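PDB 4XEA: peptidase M16 domain protein from Alicyclobacillus acidocaldarius subsp. acidocaldarius DSM 446, which is a putative metallopeptidase of the M16 (insulinase-like) family, thought to hydrolyse peptide bonds with the help of a bound metal ion. Local coordinates for residues A[346-349]-A[350-353]; A[399-402]-A[403-406]; A[287-290]-A[291-295]. All coordinates share one frame; numbering follows the deposited sequence.

Contact 1: A[346-349]-A[350-353]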
ATOM      1  N   GLU A 346     -23.518   2.475  22.092  1.00 73.66           N
ATOM      2  CA  GLU A 346     -23.534   3.799  21.486  1.00 73.50           C
ATOM      3  C   GLU A 346     -22.164   4.460  21.464  1.00 73.32           C
ATOM      4  O   GLU A 346     -21.835   5.140  20.498  1.00 71.52           O
ATOM      5  CB  GLU A 346     -24.499   4.722  22.217  1.00 77.22           C
ATOM      6  CG  GLU A 346     -24.732   6.028  21.469  1.00 78.57           C
ATOM      7  CD  GLU A 346     -25.874   6.834  22.043  1.00 83.00           C
ATOM      8  OE1 GLU A 346     -26.276   7.826  21.407  1.00 84.24           O
ATOM      9  OE2 GLU A 346     -26.372   6.476  23.128  1.00 86.53           O
ATOM     10  N   GLU A 347     -21.377   4.286  22.524  1.00 74.64           N
ATOM     11  CA  GLU A 347     -20.073   4.940  22.590  1.00 75.01           C
ATOM     12  C   GLU A 347     -19.102   4.383  21.547  1.00 71.37           C
ATOM     13  O   GLU A 347     -18.359   5.158  20.938  1.00 70.30           O
ATOM     14  CB  GLU A 347     -19.480   4.883  23.999  1.00 77.85           C
ATOM     15  CG  GLU A 347     -20.237   5.768  24.978  1.00 82.87           C
ATOM     16  CD  GLU A 347     -19.579   5.875  26.338  1.00 87.88           C
ATOM     17  OE1 GLU A 347     -18.907   4.918  26.768  1.00 91.18           O
ATOM     18  OE2 GLU A 347     -19.733   6.924  26.980  1.00 91.17           O
ATOM     19  N   ALA A 348     -19.138   3.061  21.324  1.00 69.16           N
ATOM     20  CA  ALA A 348     -18.281   2.426  20.335  1.00 66.50           C
ATOM     21  C   ALA A 348     -18.699   2.885  18.943  1.00 64.29           C
ATOM     22  O   ALA A 348     -17.859   3.139  18.086  1.00 62.67           O
ATOM     23  CB  ALA A 348     -18.372   0.908  20.432  1.00 66.28           C
ATOM     24  N   PHE A 349     -20.003   2.977  18.731  1.00 63.51           N
ATOM     25  CA  PHE A 349     -20.561   3.514  17.504  1.00 62.39           C
ATOM     26  C   PHE A 349     -20.120   4.967  17.192  1.00 62.10           C
ATOM     27  O   PHE A 349     -19.737   5.251  16.063  1.00 60.18           O
ATOM     28  CB  PHE A 349     -22.107   3.357  17.519  1.00 62.95           C
ATOM     29  CG  PHE A 349     -22.821   4.124  16.439  1.00 61.68           C
ATOM     30  CD1 PHE A 349     -22.835   3.677  15.134  1.00 61.41           C
ATOM     31  CD2 PHE A 349     -23.517   5.276  16.745  1.00 66.83           C
ATOM     32  CE1 PHE A 349     -23.508   4.372  14.152  1.00 60.49           C
ATOM     33  CE2 PHE A 349     -24.200   5.976  15.758  1.00 66.35           C
ATOM     34  CZ  PHE A 349     -24.179   5.531  14.470  1.00 62.67           C
ATOM     35  N   GLU A 350     -20.177   5.878  18.152  1.00 64.67           N
ATOM     36  CA  GLU A 350     -19.720   7.253  17.892  1.00 65.95           C
ATOM     37  C   GLU A 350     -18.194   7.313  17.621  1.00 65.27           C
ATOM     38  O   GLU A 350     -17.737   8.130  16.824  1.00 65.04           O
ATOM     39  CB  GLU A 350     -20.119   8.228  19.032  1.00 70.09           C
ATOM     40  CG  GLU A 350     -21.646   8.523  19.161  1.00 73.13           C
ATOM     41  CD  GLU A 350     -22.287   9.100  17.888  1.00 74.58           C
ATOM     42  OE1 GLU A 350     -21.556   9.617  17.017  1.00 74.78           O
ATOM     43  OE2 GLU A 350     -23.531   9.050  17.753  1.00 76.67           O
ATOM     44  N   ARG A 351     -17.405   6.473  18.283  1.00 65.08           N
ATOM     45  CA  ARG A 351     -15.966   6.465  18.009  1.00 65.07           C
ATOM     46  C   ARG A 351     -15.723   5.980  16.589  1.00 60.77           C
ATOM     47  O   ARG A 351     -14.832   6.467  15.907  1.00 58.11           O
ATOM     48  CB  ARG A 351     -15.158   5.627  19.020  1.00 66.32           C
ATOM     49  CG  ARG A 351     -14.933   6.312  20.370  1.00 71.96           C
ATOM     50  CD  ARG A 351     -13.900   5.567  21.245  1.00 76.87           C
ATOM     51  NE  ARG A 351     -14.295   4.167  21.468  1.00 79.22           N
ATOM     52  CZ  ARG A 351     -15.085   3.735  22.460  1.00 81.59           C
ATOM     53  NH1 ARG A 351     -15.376   2.443  22.551  1.00 81.38           N
ATOM     54  NH2 ARG A 351     -15.606   4.575  23.350  1.00 82.40           N
ATOM     55  N   ALA A 352     -16.540   5.035  16.140  1.00 59.96           N
ATOM     56  CA  ALA A 352     -16.386   4.466  14.834  1.00 57.23           C
ATOM     57  C   ALA A 352     -16.767   5.478  13.749  1.00 56.95           C
ATOM     58  O   ALA A 352     -16.029   5.636  12.749  1.00 55.38           O
ATOM     59  CB  ALA A 352     -17.237   3.194  14.697  1.00 57.06           C
ATOM     60  N   ARG A 353     -17.931   6.099  13.904  1.00 57.14           N
ATOM     61  CA  ARG A 353     -18.359   7.156  12.989  1.00 58.26           C
ATOM     62  C   ARG A 353     -17.256   8.238  12.857  1.00 59.10           C
ATOM     63  O   ARG A 353     -16.944   8.668  11.745  1.00 58.06           O
ATOM     64  CB  ARG A 353     -19.642   7.809  13.482  1.00 60.03           C
ATOM     65  CG  ARG A 353     -20.220   8.832  12.528  1.00 61.91           C
ATOM     66  CD  ARG A 353     -20.549  10.162  13.230  1.00 67.23           C
ATOM     67  NE  ARG A 353     -21.643  10.016  14.179  1.00 69.73           N
ATOM     68  CZ  ARG A 353     -22.914   9.828  13.830  1.00 72.06           C
ATOM     69  NH1 ARG A 353     -23.273   9.781  12.544  1.00 69.23           N
ATOM     70  NH2 ARG A 353     -23.843   9.696  14.774  1.00 75.21           N
TER
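Phe349 and Arg353 meet one turn apart near the start of helix 346-363. Four backbone hydrogen bonds of the alpha-helical i to i+4 kind join 346-349 to 350-353. The bond from Arg353 N to Phe349 O is 2.9 Å long and nearly straight, at 177°. The bond from Ala352 N to Ala348 O is more bent.

The ionic part is the pair Glu350 and Arg353. Arg353 grips the carboxylate side-on with two nitrogens. Arg353 NE donates to Glu350 OE1 at 2.9 Å. Arg353 NH2 donates to the syn lone pair of Glu350 OE2 at 3.1 Å. A weak bond also runs from NH2 to OE1. Glu350 bends at chi2 (-58°), which brings its carboxylate toward Arg353. The two bonds should restrict rotation of both groups. Arg353 NH1 has further partners, the carbonyl oxygens of Leu394 and Met397.

The Phe349 ring lies beside this ion pair. Phe349 CE2 is 3.7 Å from Glu350 OE2 and 3.9 Å from Arg353 NH2. Phe349 CZ lies over one face of the Arg353 guanidinium, but the planes are 66° apart and the groups do not stack in parallel.

On another side of the helix, Arg351 folds back along the preceding turn. A bend at chi3 brings the guanidinium over the backbone. Glu347 O lies over one face of it, and Arg351 NH1 comes within 3.7 Å of Ala348 CA. NH2 of Arg351 also lies 3.9 Å from Glu347 CB.

The buried side of the turn faces two other helices. Phe349 and Ala352 pack on Ile277 of helix 265-283. Phe349 also touches Ala402 of helix 399-409, while Glu346 meets Leu399 at the start of that helix.

Contact 2: A[399-402]-A[403-406]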
ATOM      1  N   LEU A 399     -27.875   5.628  15.681  1.00 64.32           N
ATOM      2  CA  LEU A 399     -27.762   4.346  16.401  1.00 62.90           C
ATOM      3  C   LEU A 399     -28.927   3.402  16.056  1.00 60.30           C
ATOM      4  O   LEU A 399     -28.733   2.185  15.935  1.00 57.04           O
ATOM      5  CB  LEU A 399     -27.701   4.581  17.936  1.00 67.26           C
ATOM      6  CG  LEU A 399     -27.517   3.361  18.865  1.00 67.34           C
ATOM      7  CD1 LEU A 399     -26.217   2.601  18.602  1.00 65.72           C
ATOM      8  CD2 LEU A 399     -27.619   3.787  20.372  1.00 72.48           C
ATOM      9  N   GLU A 400     -30.141   3.943  15.908  1.00 61.40           N
ATOM     10  CA  GLU A 400     -31.297   3.106  15.493  1.00 60.17           C
ATOM     11  C   GLU A 400     -31.037   2.456  14.143  1.00 56.21           C
ATOM     12  O   GLU A 400     -31.235   1.239  13.934  1.00 53.59           O
ATOM     13  CB  GLU A 400     -32.566   3.969  15.411  1.00 63.15           C
ATOM     14  CG  GLU A 400     -33.826   3.258  14.845  1.00 65.50           C
ATOM     15  CD  GLU A 400     -35.099   4.100  15.029  1.00 73.93           C
ATOM     16  OE1 GLU A 400     -35.283   5.097  14.295  1.00 76.57           O
ATOM     17  OE2 GLU A 400     -35.907   3.793  15.942  1.00 80.80           O
ATOM     18  N   ARG A 401     -30.580   3.266  13.210  1.00 55.40           N
ATOM     19  CA  ARG A 401     -30.229   2.720  11.889  1.00 53.38           C
ATOM     20  C   ARG A 401     -29.091   1.684  11.982  1.00 51.43           C
ATOM     21  O   ARG A 401     -29.148   0.641  11.331  1.00 48.77           O
ATOM     22  CB  ARG A 401     -29.940   3.858  10.904  1.00 54.18           C
ATOM     23  CG  ARG A 401     -29.487   3.436   9.527  1.00 53.48           C
ATOM     24  CD  ARG A 401     -30.441   2.446   8.815  1.00 53.03           C
ATOM     25  NE  ARG A 401     -29.858   2.036   7.536  1.00 50.00           N
ATOM     26  CZ  ARG A 401     -30.039   0.844   6.956  1.00 49.08           C
ATOM     27  NH1 ARG A 401     -30.804  -0.092   7.517  1.00 49.23           N
ATOM     28  NH2 ARG A 401     -29.432   0.583   5.817  1.00 46.03           N
ATOM     29  N   ALA A 402     -28.095   1.926  12.830  1.00 53.59           N
ATOM     30  CA  ALA A 402     -27.010   0.933  13.014  1.00 52.28           C
ATOM     31  C   ALA A 402     -27.573  -0.371  13.590  1.00 51.34           C
ATOM     32  O   ALA A 402     -27.183  -1.460  13.142  1.00 48.62           O
ATOM     33  CB  ALA A 402     -25.901   1.475  13.907  1.00 55.13           C
ATOM     34  N   ASN A 403     -28.490  -0.276  14.557  1.00 52.95           N
ATOM     35  CA  ASN A 403     -29.147  -1.486  15.076  1.00 53.82           C
ATOM     36  C   ASN A 403     -29.995  -2.193  14.008  1.00 51.77           C
ATOM     37  O   ASN A 403     -29.910  -3.414  13.888  1.00 50.70           O
ATOM     38  CB  ASN A 403     -29.961  -1.212  16.354  1.00 57.35           C
ATOM     39  CG  ASN A 403     -29.068  -1.021  17.609  1.00 60.72           C
ATOM     40  OD1 ASN A 403     -28.264  -1.888  17.967  1.00 60.85           O
ATOM     41  ND2 ASN A 403     -29.218   0.115  18.267  1.00 59.65           N
ATOM     42  N   ALA A 404     -30.780  -1.449  13.220  1.00 51.64           N
ATOM     43  CA  ALA A 404     -31.610  -2.073  12.176  1.00 50.30           C
ATOM     44  C   ALA A 404     -30.746  -2.794  11.145  1.00 47.38           C
ATOM     45  O   ALA A 404     -31.070  -3.900  10.699  1.00 47.27           O
ATOM     46  CB  ALA A 404     -32.519  -1.042  11.493  1.00 51.19           C
ATOM     47  N   ARG A 405     -29.641  -2.174  10.744  1.00 47.01           N
ATOM     48  CA  ARG A 405     -28.738  -2.798   9.742  1.00 44.82           C
ATOM     49  C   ARG A 405     -28.151  -4.112  10.295  1.00 44.38           C
ATOM     50  O   ARG A 405     -28.124  -5.124   9.596  1.00 44.03           O
ATOM     51  CB  ARG A 405     -27.612  -1.815   9.377  1.00 45.32           C
ATOM     52  CG  ARG A 405     -26.517  -2.366   8.450  1.00 41.60           C
ATOM     53  CD  ARG A 405     -26.903  -2.162   6.995  1.00 43.46           C
ATOM     54  NE  ARG A 405     -27.885  -3.089   6.399  1.00 40.34           N
ATOM     55  CZ  ARG A 405     -27.571  -4.140   5.641  1.00 41.54           C
ATOM     56  NH1 ARG A 405     -28.515  -4.849   5.048  1.00 38.88           N
ATOM     57  NH2 ARG A 405     -26.304  -4.500   5.467  1.00 40.09           N
ATOM     58  N   PHE A 406     -27.683  -4.075  11.542  1.00 45.09           N
ATOM     59  CA  PHE A 406     -27.160  -5.243  12.237  1.00 45.60           C
ATOM     60  C   PHE A 406     -28.190  -6.397  12.259  1.00 45.75           C
ATOM     61  O   PHE A 406     -27.890  -7.538  11.891  1.00 43.56           O
ATOM     62  CB  PHE A 406     -26.719  -4.860  13.670  1.00 48.35           C
ATOM     63  CG  PHE A 406     -26.124  -6.007  14.434  1.00 50.47           C
ATOM     64  CD1 PHE A 406     -26.937  -6.960  15.029  1.00 53.06           C
ATOM     65  CD2 PHE A 406     -24.744  -6.180  14.505  1.00 50.65           C
ATOM     66  CE1 PHE A 406     -26.382  -8.075  15.691  1.00 53.97           C
ATOM     67  CE2 PHE A 406     -24.193  -7.268  15.161  1.00 50.72           C
ATOM     68  CZ  PHE A 406     -25.017  -8.223  15.766  1.00 53.15           C
TER
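The Arg401 guanidinium has Arg405 CB over one face, offset toward the rim. Ala404 CB lies at its edge, near the plane. The Arg405 guanidinium meets Arg401 NH2 obliquely, and the two planes are 56° apart. These arginines are one turn apart on helix 399-409. Their side chains run side by side and point the same way. Arg401 leaves with CG opposite the backbone N (chi1 177°) and bends at chi2, which carries Arg401 NH2 to 3.9 Å from Arg405 CD. NH2 of Arg401 is also 4.0 Å from Arg405 NE.

On another side, Leu399 and Asn403 meet. The amide ND2 of Asn403 is 3.7 Å from Leu399 CG and 3.2 Å from Leu399 O. Asn403 OD1 accepts from Ile344 N, which ties this helix to the loop between helices 325-342 and 346-363. Along the backbone, four i to i+4 bonds include Asn403 N to Leu399 O at 2.8 Å. Phe406 N closes the set on Ala402 O at 3.1 Å. The Phe406 ring turns away to pack on helices 265-283 and 325-342.

Acidic partners probably balance the two like charges. Arg401 NH2 pairs with Glu270, and Arg405 with Glu259. Glu408 bridges to Arg405 and has a long, weak ion pair with Arg401, so the shared carboxylate probably helps the two arginines to lie alongside one another.

Contact 3: A[287-290]-A[291-295]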
ATOM      1  N   SER A 287     -11.320  -1.579  18.641  1.00 60.08           N
ATOM      2  CA  SER A 287     -12.422  -2.153  19.419  1.00 59.61           C
ATOM      3  C   SER A 287     -11.854  -2.998  20.546  1.00 62.09           C
ATOM      4  O   SER A 287     -10.820  -3.662  20.366  1.00 61.91           O
ATOM      5  CB  SER A 287     -13.331  -3.017  18.532  1.00 56.87           C
ATOM      6  OG  SER A 287     -12.673  -4.196  18.121  1.00 54.71           O
ATOM      7  N   ALA A 288     -12.516  -2.972  21.708  1.00 63.80           N
ATOM      8  CA  ALA A 288     -12.136  -3.838  22.821  1.00 66.47           C
ATOM      9  C   ALA A 288     -12.212  -5.323  22.426  1.00 64.78           C
ATOM     10  O   ALA A 288     -11.399  -6.127  22.885  1.00 66.20           O
ATOM     11  CB  ALA A 288     -12.990  -3.548  24.088  1.00 68.23           C
ATOM     12  N   PHE A 289     -13.160  -5.684  21.564  1.00 62.99           N
ATOM     13  CA  PHE A 289     -13.254  -7.074  21.090  1.00 61.50           C
ATOM     14  C   PHE A 289     -11.965  -7.460  20.375  1.00 61.28           C
ATOM     15  O   PHE A 289     -11.326  -8.444  20.743  1.00 61.80           O
ATOM     16  CB  PHE A 289     -14.460  -7.275  20.168  1.00 58.46           C
ATOM     17  CG  PHE A 289     -14.593  -8.691  19.613  1.00 56.90           C
ATOM     18  CD1 PHE A 289     -14.846  -9.773  20.461  1.00 59.73           C
ATOM     19  CD2 PHE A 289     -14.485  -8.934  18.258  1.00 55.09           C
ATOM     20  CE1 PHE A 289     -14.976 -11.069  19.967  1.00 55.00           C
ATOM     21  CE2 PHE A 289     -14.649 -10.230  17.742  1.00 54.82           C
ATOM     22  CZ  PHE A 289     -14.885 -11.309  18.623  1.00 55.51           C
ATOM     23  N   TYR A 290     -11.571  -6.678  19.370  1.00 60.66           N
ATOM     24  CA  TYR A 290     -10.313  -6.954  18.657  1.00 61.41           C
ATOM     25  C   TYR A 290      -9.079  -6.979  19.611  1.00 64.57           C
ATOM     26  O   TYR A 290      -8.206  -7.838  19.493  1.00 64.37           O
ATOM     27  CB  TYR A 290     -10.083  -5.933  17.554  1.00 60.45           C
ATOM     28  CG  TYR A 290      -8.692  -5.998  16.971  1.00 64.39           C
ATOM     29  CD1 TYR A 290      -8.384  -6.882  15.936  1.00 65.98           C
ATOM     30  CD2 TYR A 290      -7.684  -5.183  17.461  1.00 68.47           C
ATOM     31  CE1 TYR A 290      -7.099  -6.947  15.412  1.00 70.21           C
ATOM     32  CE2 TYR A 290      -6.406  -5.231  16.939  1.00 72.64           C
ATOM     33  CZ  TYR A 290      -6.115  -6.107  15.918  1.00 72.65           C
ATOM     34  OH  TYR A 290      -4.832  -6.141  15.429  1.00 78.09           O
ATOM     35  N   GLN A 291      -9.011  -6.034  20.544  1.00 67.56           N
ATOM     36  CA  GLN A 291      -7.872  -5.957  21.466  1.00 71.74           C
ATOM     37  C   GLN A 291      -7.834  -7.194  22.371  1.00 73.42           C
ATOM     38  O   GLN A 291      -6.757  -7.712  22.697  1.00 74.98           O
ATOM     39  CB  GLN A 291      -7.912  -4.660  22.289  1.00 74.36           C
ATOM     40  CG  GLN A 291      -7.760  -3.373  21.436  1.00 76.19           C
ATOM     41  CD  GLN A 291      -6.300  -2.928  21.204  1.00 80.87           C
ATOM     42  OE1 GLN A 291      -5.380  -3.319  21.928  1.00 82.76           O
ATOM     43  NE2 GLN A 291      -6.103  -2.084  20.188  1.00 81.76           N
ATOM     44  N   SER A 292      -9.012  -7.669  22.763  1.00 72.82           N
ATOM     45  CA  SER A 292      -9.109  -8.877  23.582  1.00 74.61           C
ATOM     46  C   SER A 292      -8.663 -10.118  22.782  1.00 72.75           C
ATOM     47  O   SER A 292      -7.960 -10.984  23.313  1.00 74.27           O
ATOM     48  CB  SER A 292     -10.542  -9.046  24.115  1.00 74.62           C
ATOM     49  OG  SER A 292     -10.759 -10.364  24.606  1.00 75.79           O
ATOM     50  N   LEU A 293      -9.051 -10.195  21.512  1.00 69.02           N
ATOM     51  CA  LEU A 293      -8.632 -11.307  20.659  1.00 67.78           C
ATOM     52  C   LEU A 293      -7.133 -11.288  20.429  1.00 70.13           C
ATOM     53  O   LEU A 293      -6.498 -12.332  20.409  1.00 70.63           O
ATOM     54  CB  LEU A 293      -9.314 -11.252  19.296  1.00 64.18           C
ATOM     55  CG  LEU A 293     -10.811 -11.549  19.234  1.00 62.61           C
ATOM     56  CD1 LEU A 293     -11.305 -11.320  17.825  1.00 56.93           C
ATOM     57  CD2 LEU A 293     -11.136 -12.977  19.707  1.00 60.34           C
ATOM     58  N   LEU A 294      -6.574 -10.097  20.231  1.00 71.71           N
ATOM     59  CA  LEU A 294      -5.138  -9.946  19.993  1.00 74.79           C
ATOM     60  C   LEU A 294      -4.337 -10.326  21.256  1.00 79.44           C
ATOM     61  O   LEU A 294      -3.359 -11.088  21.192  1.00 81.20           O
ATOM     62  CB  LEU A 294      -4.839  -8.501  19.592  1.00 75.12           C
ATOM     63  CG  LEU A 294      -3.452  -8.135  19.067  1.00 77.53           C
ATOM     64  CD1 LEU A 294      -3.144  -8.865  17.764  1.00 75.97           C
ATOM     65  CD2 LEU A 294      -3.374  -6.619  18.867  1.00 76.96           C
ATOM     66  N   ASP A 295      -4.777  -9.796  22.400  1.00 81.98           N
ATOM     67  CA  ASP A 295      -4.153 -10.074  23.702  1.00 86.39           C
ATOM     68  C   ASP A 295      -4.131 -11.567  24.001  1.00 87.26           C
ATOM     69  O   ASP A 295      -3.214 -12.074  24.635  1.00 90.70           O
ATOM     70  CB  ASP A 295      -4.906  -9.338  24.820  1.00 87.91           C
ATOM     71  CG  ASP A 295      -4.530  -7.861  24.919  1.00 90.32           C
ATOM     72  OD1 ASP A 295      -3.948  -7.306  23.963  1.00 89.98           O
ATOM     73  OD2 ASP A 295      -4.815  -7.254  25.972  1.00 94.35           O
TER
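Ser287 O accepts from Gln291 N at 3.0 Å, the first of four i to i+4 backbone bonds between 287-290 and 291-295. Together they make up helix 288-295, and Ser287 is its N-cap. OG of Ser287 accepts from Tyr290 N at 3.0 Å, with an angle of 159° at the hydrogen. This is a capping bond: it satisfies a backbone N-H that has no earlier helical carbonyl to use. The same OG is also bonded to Gly284 O, so the cap is tied to the preceding chain.

With chi1 at -64°, Gln291 CG lies beside its own backbone N and 3.3 Å from Ser287 O. The chain then bends at chi2, and Gln291 NE2 donates to Pro285 O, a second link from the first turn to the chain before it. Ser292 OG bonds to Arg331 of helix 325-342.

The apolar contacts follow the same one-turn spacing. Tyr290 and Leu294 lie side by side and point the same way. CD2 of Leu294 is 3.9 Å from Tyr290 CE2 and 3.8 Å from Tyr290 OH, but it approaches the ring obliquely. Tyr290 also packs on Lys301 and Phe303 in the following loop. Phe289 and Leu293 turn toward helix 325-342. Phe289 touches Ile332 and stacks with His335, and Leu293 touches Leu328. These contacts seat the short helix against the longer one.

Between Phe289 and Leu293 the contact is CH-pi. CD1 of Leu293 stands over the face of the Phe289 ring, 3.9 Å from its centroid and 28° off the ring normal.

Each contact lies within one helix and spans about two turns; contact 3 also takes in the N-cap residue. All three are on the same side of the chain's centre. Contacts 1 and 2 touch directly, with centres about 12 Å apart. Phe349 CE2 packs 3.7 Å from Leu399 N. Contact 3 touches neither. Its nearest atoms are about 6 Å from contact 1 and about 10 Å from contact 2. Helix 265-283 lies against contacts 1 and 2, and helix 325-342 against contacts 2 and 3. None of the segments supplies a ligand to the nickel ion, which is held by His61, His65 and Glu136. An acetate, probably from the crystallisation liquor, lies about 4 Å from the side chain of Ala348.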